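Local coordinates for Non-structural protein 9 (Avian infectious bronchitis virus, PDB 5C94) that probably binds single-stranded RNA as a homodimer within the coronavirus replication machinery, at residues L9-V14 with R98-G103; V30-Y35 with A46-S51; K56-L61 with I68-D73. All coordinates share one frame; numbering follows the deposited sequence.

Interaction 1 of 3, residues L9-V14 with R98-G103; sequences LMPHGV and RSIVRG
Where the chain enters the first strand of the nsp9 barrel, Leu-9 and Pro-11 meet Arg-98, Ile-100 and Val-101 at the start of helix 99-109, the C-terminal helix through which coronavirus nsp9 characteristically dimerises; Gly-103 begins its GxxxG sequence. The helix also packs on the second subunit, Ile-100 touching Leu-106 of that copy. The polar part of the contact is a single bond from Arg-98 NH2 to Leu-9 O, 2.8 Å long and almost straight at 174°. The carbonyl oxygen lies at the edge of the guanidinium, practically in its plane, while the nitrogen stands 30° away from the plane of the carbonyl. Arg-98 occupies the N-cap position, so its backbone C=O takes the N-H of Arg-102 as its side chain reaches over to Leu-9. Ile-100 CG2 sits 3.7 Å above one guanidinium face, toward the rim, and NH1 is hydrogen-bonded to a glycerol, probably from the crystallisation medium. Behind this bond the contact is apolar and buried. CG1 of Ile-100 is anti to the backbone N (chi1 -170°), and the chain beyond it carries the CD1 methyl toward the proline ring. Pro-11 is met by two helix residues: its CD lies 4.2 Å from Ile-100 CD1, and its CB 4.4 Å from Val-101 CG2.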
loop_
_atom_site.group_PDB
_atom_site.type_symbol
_atom_site.label_atom_id
_atom_site.label_comp_id
_atom_site.label_asym_id
_atom_site.label_seq_id
_atom_site.Cartn_x
_atom_site.Cartn_y
_atom_site.Cartn_z
ATOM N N LEU A 9 4.062 10.693 -8.952
ATOM C CA LEU A 9 5.254 10.636 -8.109
ATOM C C LEU A 9 5.234 9.365 -7.257
ATOM O O LEU A 9 4.357 9.192 -6.410
ATOM C CB LEU A 9 5.379 11.876 -7.230
ATOM C CG LEU A 9 6.800 12.368 -7.012
ATOM C CD1 LEU A 9 7.593 12.332 -8.322
ATOM C CD2 LEU A 9 6.746 13.781 -6.449
ATOM N N MET A 10 6.197 8.471 -7.483
ATOM C CA MET A 10 6.151 7.183 -6.796
ATOM C C MET A 10 6.890 7.191 -5.466
ATOM O O MET A 10 8.060 7.583 -5.373
ATOM C CB MET A 10 6.701 6.043 -7.660
ATOM C CG MET A 10 6.522 4.688 -6.963
ATOM S SD MET A 10 6.565 3.217 -7.994
ATOM C CE MET A 10 8.230 2.657 -7.632
ATOM N N PRO A 11 6.182 6.759 -4.425
ATOM C CA PRO A 11 6.682 6.635 -3.054
ATOM C C PRO A 11 7.522 5.365 -2.862
ATOM O O PRO A 11 7.259 4.332 -3.480
ATOM C CB PRO A 11 5.403 6.604 -2.216
ATOM C CG PRO A 11 4.321 6.166 -3.170
ATOM C CD PRO A 11 4.724 6.569 -4.534
ATOM N N HIS A 12 8.536 5.454 -2.009
ATOM C CA HIS A 12 9.475 4.357 -1.841
ATOM C C HIS A 12 9.600 3.906 -0.394
ATOM O O HIS A 12 9.995 4.682 0.492
ATOM C CB HIS A 12 10.847 4.763 -2.370
ATOM C CG HIS A 12 10.832 5.177 -3.807
ATOM N ND1 HIS A 12 10.364 4.358 -4.810
ATOM C CD2 HIS A 12 11.212 6.332 -4.404
ATOM C CE1 HIS A 12 10.457 4.990 -5.969
ATOM N NE2 HIS A 12 10.971 6.186 -5.749
ATOM N N GLY A 13 9.259 2.643 -0.164
ATOM C CA GLY A 13 9.469 2.006 1.121
ATOM C C GLY A 13 8.467 2.456 2.151
ATOM O O GLY A 13 7.778 3.455 1.966
ATOM N N VAL A 14 8.371 1.698 3.233
ATOM C CA VAL A 14 7.585 2.107 4.382
ATOM C C VAL A 14 8.471 1.904 5.590
ATOM O O VAL A 14 8.956 0.808 5.828
ATOM C CB VAL A 14 6.278 1.297 4.548
ATOM C CG1 VAL A 14 5.598 1.649 5.863
ATOM C CG2 VAL A 14 5.333 1.514 3.359
ATOM N N ARG A 98 -1.904 11.468 0.486
ATOM C CA ARG A 98 -2.248 10.958 -0.839
ATOM C C ARG A 98 -2.778 9.523 -0.747
ATOM O O ARG A 98 -2.342 8.742 0.113
ATOM C CB ARG A 98 -1.033 10.999 -1.761
ATOM C CG ARG A 98 -0.608 12.400 -2.173
ATOM C CD ARG A 98 0.049 12.371 -3.561
ATOM N NE ARG A 98 1.409 11.840 -3.551
ATOM C CZ ARG A 98 1.934 11.062 -4.499
ATOM N NH1 ARG A 98 1.212 10.678 -5.544
ATOM N NH2 ARG A 98 3.189 10.649 -4.391
ATOM N N SER A 99 -3.703 9.175 -1.640
ATOM C CA SER A 99 -4.352 7.865 -1.622
ATOM C C SER A 99 -3.361 6.714 -1.789
ATOM O O SER A 99 -3.486 5.667 -1.142
ATOM C CB SER A 99 -5.409 7.787 -2.722
ATOM O OG SER A 99 -6.490 8.652 -2.451
ATOM N N ILE A 100 -2.377 6.910 -2.662
ATOM C CA ILE A 100 -1.402 5.873 -2.925
ATOM C C ILE A 100 -0.536 5.680 -1.677
ATOM O O ILE A 100 -0.142 4.561 -1.351
ATOM C CB ILE A 100 -0.551 6.206 -4.183
ATOM C CG1 ILE A 100 0.298 5.009 -4.592
ATOM C CG2 ILE A 100 0.320 7.440 -3.987
ATOM C CD1 ILE A 100 1.007 5.209 -5.936
ATOM N N VAL A 101 -0.290 6.765 -0.950
ATOM C CA VAL A 101 0.531 6.681 0.244
ATOM C C VAL A 101 -0.250 6.015 1.374
ATOM O O VAL A 101 0.319 5.231 2.146
ATOM C CB VAL A 101 1.048 8.071 0.669
ATOM C CG1 VAL A 101 1.779 7.992 1.983
ATOM C CG2 VAL A 101 1.986 8.633 -0.401
ATOM N N ARG A 102 -1.551 6.300 1.463
ATOM C CA ARG A 102 -2.411 5.584 2.412
ATOM C C ARG A 102 -2.387 4.080 2.146
ATOM O O ARG A 102 -2.301 3.273 3.067
ATOM C CB ARG A 102 -3.857 6.080 2.339
ATOM C CG ARG A 102 -4.050 7.522 2.774
ATOM C CD ARG A 102 -5.503 7.966 2.648
ATOM N NE ARG A 102 -5.605 9.411 2.817
ATOM C CZ ARG A 102 -6.113 10.004 3.893
ATOM N NH1 ARG A 102 -6.596 9.279 4.893
ATOM N NH2 ARG A 102 -6.155 11.325 3.965
ATOM N N GLY A 103 -2.482 3.712 0.872
ATOM C CA GLY A 103 -2.476 2.318 0.485
ATOM C C GLY A 103 -1.164 1.654 0.853
ATOM O O GLY A 103 -1.153 0.494 1.296
#

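Interaction 2 of 3, residues V30-Y35 with A46-S51; sequences VESKCY and AAITSS
Lys-33 and Thr-49 face each other as an antiparallel hydrogen-bonded pair, with Thr-49 N giving a short bond of 2.7 Å to Lys-33 O and Lys-33 N a longer one of 3.3 Å to Thr-49 O. Toward the end of the pairing Tyr-35 O receives Ala-46 N at 2.8 Å and, weakly, Ala-47 N at 3.5 Å, so two residues answer one. On the face of Lys-33 and Thr-49 their side chains run side by side, and Thr-49 OG1 touches Lys-33 CB at 3.5 Å. The other branch of the threonine, CG2, is anti to its carbonyl carbon and meets Tyr-35 CE1 at 3.7 Å, approaching the ring obliquely while OG1 lies near the ring's edge. Cys-34 and Ile-48, the non-hydrogen-bonded pair, bring CB and CG2 to 3.8 Å on the reverse face, where Ser-32 CB lies against Ile-48 CD1. Further out, Ser-32 OG turns back to the carbonyl of Val-30, and a water joins Glu-31 O to Ser-50 OG, a hydroxyl that also takes the N-H of Asn-52. The two faces have different surroundings: Tyr-35 packs on Val-105 and Ile-109 of the C-terminal helix, whereas Ile-48 reaches Leu-55 and Leu-72. Strand 12-22 pairs with the outer side of 30-35, and strand 85-93 with that of 46-50. The doubled residue opposite Tyr-35 is a classic beta bulge, here set into a beta hairpin at the middle of the nsp9 barrel, a fold related to the OB fold.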
loop_
_atom_site.group_PDB
_atom_site.type_symbol
_atom_site.label_atom_id
_atom_site.label_comp_id
_atom_site.label_asym_id
_atom_site.label_seq_id
_atom_site.Cartn_x
_atom_site.Cartn_y
_atom_site.Cartn_z
ATOM N N VAL A 30 1.169 11.128 24.194
ATOM C CA VAL A 30 0.997 9.705 23.978
ATOM C C VAL A 30 1.972 9.169 22.942
ATOM O O VAL A 30 1.811 9.426 21.741
ATOM C CB VAL A 30 -0.438 9.373 23.535
ATOM C CG1 VAL A 30 -0.619 7.843 23.364
ATOM C CG2 VAL A 30 -1.425 9.928 24.532
ATOM N N GLU A 31 2.972 8.421 23.404
ATOM C CA GLU A 31 3.978 7.863 22.502
ATOM C C GLU A 31 3.288 6.922 21.550
ATOM O O GLU A 31 2.481 6.099 21.967
ATOM C CB GLU A 31 5.088 7.125 23.257
ATOM C CG GLU A 31 6.289 6.747 22.373
ATOM C CD GLU A 31 7.399 6.062 23.155
ATOM O OE1 GLU A 31 7.899 6.664 24.132
ATOM O OE2 GLU A 31 7.771 4.925 22.794
ATOM N N SER A 32 3.582 7.076 20.266
ATOM C CA SER A 32 2.934 6.288 19.245
ATOM C C SER A 32 3.947 5.936 18.185
ATOM O O SER A 32 5.095 6.366 18.243
ATOM C CB SER A 32 1.757 7.043 18.622
ATOM O OG SER A 32 0.987 7.705 19.611
ATOM N N LYS A 33 3.498 5.140 17.229
ATOM C CA LYS A 33 4.306 4.659 16.127
ATOM C C LYS A 33 3.844 5.344 14.833
ATOM O O LYS A 33 2.653 5.291 14.499
ATOM C CB LYS A 33 4.166 3.138 16.021
ATOM C CG LYS A 33 5.199 2.436 15.151
ATOM C CD LYS A 33 4.587 1.154 14.604
ATOM C CE LYS A 33 5.527 -0.023 14.716
ATOM N NZ LYS A 33 5.789 -0.321 16.146
ATOM N N CYS A 34 4.752 5.996 14.110
ATOM C CA CYS A 34 4.348 6.571 12.830
ATOM C C CYS A 34 4.947 5.824 11.629
ATOM O O CYS A 34 6.007 5.219 11.710
ATOM C CB CYS A 34 4.689 8.066 12.771
ATOM S SG CYS A 34 6.339 8.511 12.257
ATOM N N TYR A 35 4.220 5.849 10.520
ATOM C CA TYR A 35 4.641 5.199 9.292
ATOM C C TYR A 35 4.989 6.287 8.291
ATOM O O TYR A 35 4.234 7.254 8.118
ATOM C CB TYR A 35 3.535 4.286 8.742
ATOM C CG TYR A 35 3.300 3.052 9.590
ATOM C CD1 TYR A 35 2.725 3.150 10.860
ATOM C CD2 TYR A 35 3.651 1.789 9.125
ATOM C CE1 TYR A 35 2.521 2.018 11.648
ATOM C CE2 TYR A 35 3.446 0.655 9.899
ATOM C CZ TYR A 35 2.888 0.775 11.161
ATOM O OH TYR A 35 2.690 -0.355 11.927
ATOM N N ALA A 46 2.797 9.354 6.952
ATOM C CA ALA A 46 1.515 8.964 6.371
ATOM C C ALA A 46 0.445 8.592 7.406
ATOM O O ALA A 46 -0.761 8.805 7.199
ATOM C CB ALA A 46 1.740 7.789 5.433
ATOM N N ALA A 47 0.886 8.006 8.513
ATOM C CA ALA A 47 -0.043 7.436 9.469
ATOM C C ALA A 47 0.612 7.238 10.818
ATOM O O ALA A 47 1.838 7.165 10.909
ATOM C CB ALA A 47 -0.578 6.113 8.956
ATOM N N ILE A 48 -0.198 7.171 11.872
ATOM C CA ILE A 48 0.316 6.719 13.162
ATOM C C ILE A 48 -0.568 5.590 13.676
ATOM O O ILE A 48 -1.731 5.486 13.280
ATOM C CB ILE A 48 0.393 7.859 14.215
ATOM C CG1 ILE A 48 -0.996 8.205 14.737
ATOM C CG2 ILE A 48 1.125 9.102 13.657
ATOM C CD1 ILE A 48 -0.984 8.700 16.161
ATOM N N THR A 49 0.001 4.714 14.503
ATOM C CA THR A 49 -0.794 3.708 15.203
ATOM C C THR A 49 -0.701 3.853 16.722
ATOM O O THR A 49 0.304 4.337 17.265
ATOM C CB THR A 49 -0.386 2.266 14.822
ATOM O OG1 THR A 49 1.017 2.072 15.048
ATOM C CG2 THR A 49 -0.725 1.988 13.370
ATOM N N SER A 50 -1.756 3.420 17.403
ATOM C CA SER A 50 -1.843 3.588 18.841
ATOM C C SER A 50 -2.911 2.696 19.443
ATOM O O SER A 50 -3.836 2.277 18.750
ATOM C CB SER A 50 -2.132 5.059 19.179
ATOM O OG SER A 50 -2.208 5.248 20.583
ATOM N N SER A 51 -2.791 2.420 20.736
ATOM C CA SER A 51 -3.838 1.700 21.464
ATOM C C SER A 51 -4.968 2.655 21.815
ATOM O O SER A 51 -6.101 2.251 22.058
ATOM C CB SER A 51 -3.278 1.086 22.733
ATOM O OG SER A 51 -2.361 1.982 23.342
HETATM O O HOH W 1 -0.035 4.633 21.673
#

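Interaction 3 of 3, residues K56-L61 with I68-D73; sequences KVASFL and IYVDLD
The ring of Tyr-69 lies against Ser-59 in the antiparallel beta hairpin of strands 57-61 and 67-71: the serine hydroxyl stands over one face, 3.2 Å above the plane and offset toward the rim, and Val-57 CG1 comes to the ring edge near CD2. CG of Tyr-69 is anti to its carbonyl carbon (chi1 -64°), and the ring beyond it lies beside Ser-59, whose OG and CB rest against its CD2-CE2 side. The same side of the hairpin carries Asp-71, which runs alongside Val-57. On the reverse side Phe-60 has its CG between the backbone N and the carbonyl carbon (chi1 47°), and the ring lies across Ile-68 and Val-70 of the partner strand. There Phe-60 CE1 approaches Ile-68 CD1 at 3.5 Å and CE2 approaches Val-70 CG2 at 3.8 Å, both obliquely to the ring; the phenylalanine and Val-70 side chains cross at about a right angle. Next to them, Ala-58 CB touches Val-70 CG2. Ala-58 CB also lies 4.0 Å from Leu-72 CD2. This apolar row continues inward onto Ile-48, while Tyr-69 packs on loop residues Gln-25 and Cys-28. Ala-58 and Val-70 exchange two backbone hydrogen bonds, and Ile-68 N gives Phe-60 O a practically linear one (179°). Beyond Val-57 the ladder ends less regularly: Leu-72 N still reaches Lys-56 O, from above the carbonyl plane. On the outer side of strand 57-61, Lys-56 and Val-57 both face Gly-22, a classic beta bulge in the pairing of the hairpin with strand 12-22. The hydroxyl of Ser-59, which also bonds Gln-67 NE2, donates to Ile-68 O at 2.8 Å; Phe-60 N reaches the same oxygen at 3.3 Å from the opposite face of its plane.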
loop_
_atom_site.group_PDB
_atom_site.type_symbol
_atom_site.label_atom_id
_atom_site.label_comp_id
_atom_site.label_asym_id
_atom_site.label_seq_id
_atom_site.Cartn_x
_atom_site.Cartn_y
_atom_site.Cartn_z
ATOM N N LYS A 56 -6.038 13.057 18.047
ATOM C CA LYS A 56 -6.409 14.005 17.021
ATOM C C LYS A 56 -5.264 14.692 16.336
ATOM O O LYS A 56 -5.430 15.250 15.306
ATOM C CB LYS A 56 -7.225 15.154 17.595
ATOM C CG LYS A 56 -8.634 14.870 18.056
ATOM C CD LYS A 56 -9.368 13.934 17.147
ATOM C CE LYS A 56 -10.801 14.334 16.958
ATOM N NZ LYS A 56 -11.039 14.923 15.616
ATOM N N VAL A 57 -4.103 14.672 16.943
ATOM C CA VAL A 57 -2.944 15.440 16.465
ATOM C C VAL A 57 -1.688 14.583 16.666
ATOM O O VAL A 57 -1.555 13.881 17.677
ATOM C CB VAL A 57 -2.765 16.834 17.166
ATOM C CG1 VAL A 57 -1.475 17.529 16.746
ATOM C CG2 VAL A 57 -3.951 17.743 16.897
ATOM N N ALA A 58 -0.766 14.620 15.714
ATOM C CA ALA A 58 0.503 13.921 15.895
ATOM C C ALA A 58 1.645 14.908 15.804
ATOM O O ALA A 58 1.493 16.011 15.253
ATOM C CB ALA A 58 0.677 12.819 14.871
ATOM N N SER A 59 2.794 14.515 16.344
ATOM C CA SER A 59 3.957 15.395 16.320
ATOM C C SER A 59 5.268 14.645 16.123
ATOM O O SER A 59 5.472 13.536 16.636
ATOM C CB SER A 59 4.019 16.222 17.601
ATOM O OG SER A 59 4.911 17.304 17.436
ATOM N N PHE A 60 6.157 15.275 15.371
ATOM C CA PHE A 60 7.445 14.681 15.044
ATOM C C PHE A 60 8.376 15.725 14.416
ATOM O O PHE A 60 7.975 16.875 14.161
ATOM C CB PHE A 60 7.253 13.494 14.103
ATOM C CG PHE A 60 6.328 13.782 12.954
ATOM C CD1 PHE A 60 6.769 14.526 11.858
ATOM C CD2 PHE A 60 5.017 13.312 12.967
ATOM C CE1 PHE A 60 5.916 14.804 10.792
ATOM C CE2 PHE A 60 4.147 13.577 11.901
ATOM C CZ PHE A 60 4.598 14.329 10.811
ATOM N N LEU A 61 9.615 15.359 14.170
ATOM C CA LEU A 61 10.541 16.245 13.481
ATOM C C LEU A 61 10.406 16.104 11.993
ATOM O O LEU A 61 10.160 15.039 11.521
ATOM C CB LEU A 61 11.969 15.945 13.869
ATOM C CG LEU A 61 12.419 16.210 15.291
ATOM C CD1 LEU A 61 13.892 15.962 15.455
ATOM C CD2 LEU A 61 12.057 17.593 15.758
ATOM N N ILE A 68 7.096 19.625 14.276
ATOM C CA ILE A 68 5.837 20.025 13.654
ATOM C C ILE A 68 4.647 19.235 14.184
ATOM O O ILE A 68 4.807 18.196 14.835
ATOM C CB ILE A 68 5.872 19.869 12.129
ATOM C CG1 ILE A 68 5.865 18.401 11.743
ATOM C CG2 ILE A 68 7.094 20.583 11.522
ATOM C CD1 ILE A 68 5.292 18.177 10.358
ATOM N N TYR A 69 3.453 19.751 13.900
ATOM C CA TYR A 69 2.200 19.112 14.281
ATOM C C TYR A 69 1.317 18.876 13.048
ATOM O O TYR A 69 1.265 19.700 12.129
ATOM C CB TYR A 69 1.490 19.962 15.342
ATOM C CG TYR A 69 2.306 20.045 16.628
ATOM C CD1 TYR A 69 3.352 20.970 16.763
ATOM C CD2 TYR A 69 2.064 19.174 17.688
ATOM C CE1 TYR A 69 4.119 21.031 17.926
ATOM C CE2 TYR A 69 2.818 19.230 18.849
ATOM C CZ TYR A 69 3.843 20.155 18.965
ATOM O OH TYR A 69 4.591 20.192 20.125
ATOM N N VAL A 70 0.671 17.714 13.011
ATOM C CA VAL A 70 -0.250 17.370 11.927
ATOM C C VAL A 70 -1.585 16.850 12.480
ATOM O O VAL A 70 -1.637 16.191 13.529
ATOM C CB VAL A 70 0.345 16.297 10.970
ATOM C CG1 VAL A 70 1.624 16.799 10.336
ATOM C CG2 VAL A 70 0.606 14.995 11.708
ATOM N N ASP A 71 -2.661 17.179 11.772
ATOM C CA ASP A 71 -3.996 16.689 12.093
ATOM C C ASP A 71 -4.168 15.235 11.646
ATOM O O ASP A 71 -3.534 14.781 10.687
ATOM C CB ASP A 71 -5.054 17.584 11.430
ATOM C CG ASP A 71 -5.129 18.977 12.062
ATOM O OD1 ASP A 71 -4.798 19.137 13.261
ATOM O OD2 ASP A 71 -5.493 19.927 11.340
ATOM N N LEU A 72 -5.043 14.518 12.337
ATOM C CA LEU A 72 -5.327 13.125 12.020
ATOM C C LEU A 72 -6.766 12.951 11.510
ATOM O O LEU A 72 -7.689 13.567 12.037
ATOM C CB LEU A 72 -5.099 12.255 13.264
ATOM C CG LEU A 72 -3.716 12.354 13.904
ATOM C CD1 LEU A 72 -3.648 11.517 15.173
ATOM C CD2 LEU A 72 -2.659 11.907 12.899
ATOM N N ASP A 73 -6.952 12.116 10.491
ATOM C CA ASP A 73 -8.284 11.640 10.136
ATOM C C ASP A 73 -8.825 10.753 11.264
ATOM O O ASP A 73 -8.077 10.344 12.157
ATOM C CB ASP A 73 -8.248 10.864 8.822
ATOM C CG ASP A 73 -7.989 11.756 7.613
ATOM O OD1 ASP A 73 -8.176 12.989 7.703
ATOM O OD2 ASP A 73 -7.613 11.210 6.554
#

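In the fold
Interaction 2 lies nearest the chain centre and is mostly buried, interaction 1 is largely buried but farther out, with Leu-9 exposed, and interaction 3, on a hairpin including an outermost strand, is partly buried. Interactions 2 and 3 are backbone ladders, whereas interaction 1 joins the segment leading into strand 12-22 to the start of the helix through one side-chain bond and helix methyls against a proline ring. Interactions 2 and 3 share a core, Ile-48 CG2 packing on Ala-58 CB at 3.9 Å. Val-101 CG1 of interaction 1 meets Ala-46 CB of interaction 2. An Arg-102 NH1 to Asp-73 OD2 salt bridge (2.7 Å) links interactions 1 and 3. The second subunit mainly touches interaction 1.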